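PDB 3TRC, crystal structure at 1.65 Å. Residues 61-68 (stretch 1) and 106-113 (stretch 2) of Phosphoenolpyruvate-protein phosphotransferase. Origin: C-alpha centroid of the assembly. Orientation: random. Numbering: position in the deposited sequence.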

# COMPACT_ATOMS: atom_id res chain seq x y z
N GLN A 61 0.15 -9.32 18.69
CA GLN A 61 0.07 -10.75 18.54
C GLN A 61 1.35 -11.30 19.15
O GLN A 61 2.45 -10.93 18.74
CB GLN A 61 -0.05 -11.13 17.07
CG GLN A 61 0.13 -12.60 16.78
CD GLN A 61 -0.94 -13.46 17.42
OE1 GLN A 61 -2.06 -13.01 17.66
NE2 GLN A 61 -0.59 -14.71 17.72
N GLY A 62 1.22 -12.15 20.16
CA GLY A 62 2.39 -12.75 20.78
C GLY A 62 2.58 -12.30 22.21
O GLY A 62 3.13 -13.05 23.02
N LEU A 63 2.13 -11.09 22.53
CA LEU A 63 2.25 -10.54 23.87
C LEU A 63 0.96 -10.71 24.66
O LEU A 63 -0.10 -10.96 24.09
CB LEU A 63 2.62 -9.05 23.81
CG LEU A 63 4.10 -8.66 23.81
CD1 LEU A 63 4.93 -9.57 22.92
CD2 LEU A 63 4.27 -7.19 23.43
N ASN A 64 1.06 -10.56 25.97
CA ASN A 64 -0.10 -10.58 26.88
C ASN A 64 -1.20 -9.65 26.37
O ASN A 64 -1.01 -8.44 26.30
CB ASN A 64 0.41 -10.15 28.26
CG ASN A 64 -0.69 -10.01 29.30
OD1 ASN A 64 -1.87 -10.22 29.04
ND2 ASN A 64 -0.28 -9.63 30.51
N SER A 65 -2.35 -10.21 25.99
CA SER A 65 -3.40 -9.42 25.35
C SER A 65 -3.97 -8.32 26.25
O SER A 65 -4.49 -7.31 25.77
CB SER A 65 -4.53 -10.31 24.82
OG SER A 65 -5.32 -10.83 25.88
N LYS A 66 -3.87 -8.52 27.56
CA LYS A 66 -4.42 -7.55 28.49
C LYS A 66 -3.59 -6.27 28.49
O LYS A 66 -4.05 -5.22 28.93
CB LYS A 66 -4.54 -8.12 29.92
CG LYS A 66 -5.49 -7.31 30.79
CD LYS A 66 -5.42 -7.71 32.26
CE LYS A 66 -6.24 -6.74 33.11
NZ LYS A 66 -6.15 -7.06 34.57
N GLN A 67 -2.36 -6.36 27.97
CA GLN A 67 -1.51 -5.18 27.90
C GLN A 67 -2.01 -4.19 26.85
O GLN A 67 -1.63 -3.03 26.85
CB GLN A 67 -0.06 -5.55 27.59
CG GLN A 67 0.66 -6.28 28.71
CD GLN A 67 0.96 -5.39 29.92
OE1 GLN A 67 0.65 -4.20 29.93
NE2 GLN A 67 1.56 -5.99 30.95
N VAL A 68 -2.86 -4.66 25.94
CA VAL A 68 -3.38 -3.77 24.91
C VAL A 68 -4.21 -2.65 25.54
O VAL A 68 -5.13 -2.92 26.32
CB VAL A 68 -4.21 -4.52 23.86
CG1 VAL A 68 -4.88 -3.54 22.91
CG2 VAL A 68 -3.32 -5.49 23.09
N GLU A 106 9.91 -9.51 34.19
CA GLU A 106 8.73 -9.59 35.04
C GLU A 106 7.44 -9.73 34.24
O GLU A 106 6.43 -10.20 34.77
CB GLU A 106 8.64 -8.37 35.96
CG GLU A 106 8.34 -7.05 35.26
CD GLU A 106 9.60 -6.35 34.76
OE1 GLU A 106 10.70 -6.92 34.91
OE2 GLU A 106 9.49 -5.23 34.23
N LEU A 107 7.47 -9.34 32.97
CA LEU A 107 6.27 -9.37 32.13
C LEU A 107 5.91 -10.78 31.64
O LEU A 107 4.80 -11.00 31.15
CB LEU A 107 6.40 -8.42 30.93
CG LEU A 107 6.56 -6.93 31.26
CD1 LEU A 107 6.64 -6.10 29.98
CD2 LEU A 107 5.42 -6.44 32.15
N GLY A 108 6.84 -11.71 31.78
CA GLY A 108 6.57 -13.10 31.46
C GLY A 108 6.33 -13.38 29.99
O GLY A 108 5.56 -14.28 29.64
N GLU A 109 6.99 -12.62 29.12
CA GLU A 109 6.89 -12.84 27.69
C GLU A 109 8.00 -13.79 27.21
O GLU A 109 8.94 -14.07 27.95
CB GLU A 109 6.96 -11.52 26.93
CG GLU A 109 5.91 -10.50 27.37
CD GLU A 109 4.51 -10.86 26.92
OE1 GLU A 109 4.33 -11.93 26.30
OE2 GLU A 109 3.58 -10.05 27.17
N GLU A 110 7.87 -14.28 25.98
CA GLU A 110 8.89 -15.16 25.41
C GLU A 110 10.21 -14.41 25.20
O GLU A 110 10.23 -13.19 25.11
CB GLU A 110 8.41 -15.75 24.07
CG GLU A 110 7.35 -16.82 24.20
CD GLU A 110 7.38 -17.80 23.04
OE1 GLU A 110 8.17 -18.77 23.11
OE2 GLU A 110 6.63 -17.60 22.07
N ASP A 111 11.30 -15.17 25.11
CA ASP A 111 12.63 -14.59 24.92
C ASP A 111 12.92 -14.31 23.45
O ASP A 111 13.50 -15.14 22.76
CB ASP A 111 13.70 -15.52 25.49
CG ASP A 111 13.81 -15.43 27.00
OD1 ASP A 111 13.77 -14.30 27.53
OD2 ASP A 111 13.93 -16.49 27.65
N TYR A 112 12.53 -13.13 22.99
CA TYR A 112 12.78 -12.76 21.60
C TYR A 112 14.18 -12.20 21.41
O TYR A 112 14.80 -11.71 22.36
CB TYR A 112 11.74 -11.74 21.10
CG TYR A 112 10.33 -12.21 21.28
CD1 TYR A 112 9.85 -13.32 20.58
CD2 TYR A 112 9.46 -11.56 22.15
CE1 TYR A 112 8.56 -13.76 20.74
CE2 TYR A 112 8.16 -12.00 22.31
CZ TYR A 112 7.71 -13.09 21.61
OH TYR A 112 6.42 -13.52 21.78
N HIS A 113 14.68 -12.29 20.19
CA HIS A 113 16.00 -11.79 19.88
C HIS A 113 15.97 -10.91 18.64
O HIS A 113 16.23 -9.72 18.73
CB HIS A 113 16.99 -12.96 19.73
CG HIS A 113 17.20 -13.70 21.01
ND1 HIS A 113 18.18 -13.35 21.92
CD2 HIS A 113 16.55 -14.75 21.56
CE1 HIS A 113 18.13 -14.16 22.96
NE2 HIS A 113 17.14 -15.02 22.77
O HOH W 1 5.67 -13.61 24.50

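A single water molecule with four protein partners links these two stretches, one partner in stretch 1 and three in stretch 2. Water 1 donates to Gly 62 O (3.0 Å from the water O) and to Glu 109 OE1 (2.8 Å from the water O), and accepts from Glu 110 N (2.7 Å from the water O). Its fourth partner is the phenolic oxygen of Tyr 112, with 2.8 Å between OH and the water O. Water can donate and accept at once, so it can serve a carbonyl and a carboxylate as donor and a backbone amide as acceptor. The direct approaches among these groups are longer: Gly 62 O lies 3.7 Å from Glu 109 OE1 and 3.5 Å from Tyr 112 OH. Two of these atoms, the carbonyl and carboxylate oxygens, carry no proton to share, so the water supplies one to each.

The one direct hydrogen bond between the stretches runs from Asn 64 N to Glu 109 OE2, at 2.8 Å and with an N-H...O angle of 175°, short and almost straight. Glu 109 thus uses one carboxylate oxygen on the water and the other on a backbone amide. Glutamate suits this place because its CA-to-CB bond points toward the other stretch, and the side chain, with chi1 and chi2 both m, is long enough to span a gap in which the nearest CA atoms, those of Leu 63 and Glu 109, are 6.4 Å apart. The carboxylate also packs against the carbon atoms of stretch 1: OE1 lies 3.5 Å from Leu 63 CA, and OE2 lies 3.4 Å from Asn 64 CB.

Asn 64 engages the other stretch through its backbone amide and leaves its side-chain oxygen for its own loop. Lys 66 N donates to Asn 64 OD1 at 3.0 Å, while Gln 67 N donates to the backbone Asn 64 O, also at 3.0 Å. The short asparagine side chain is well suited to reaching back to a nearby main-chain amide, and here it does so just where the chain enters a 3-10 segment.

Gly 62 has phi/psi of 114/-29°. At these angles a CB would be jammed against the carbonyl oxygen of Gln 61, which by itself calls for glycine; a CB would also come to 3.5 Å from Tyr 112 OH.

Apolar packing is modest. Leu 63, whose branched end is apolar, suits a place beside an aromatic ring: its CD1 meets Tyr 112 CE2 at 4.1 Å, approaching the ring obliquely. Tyrosine serves two purposes in this buried position: its ring offers carbon surface to the leucine, while its hydroxyl reaches the water. Farther along, Gln 67 NE2 comes within 4.1 Å of Leu 107 CD2, a van der Waals contact in which the leucine covers part of a polar side chain. Altogether the stretches bury 259 Å², counting both sides, so this is a small contact in which polar links figure prominently.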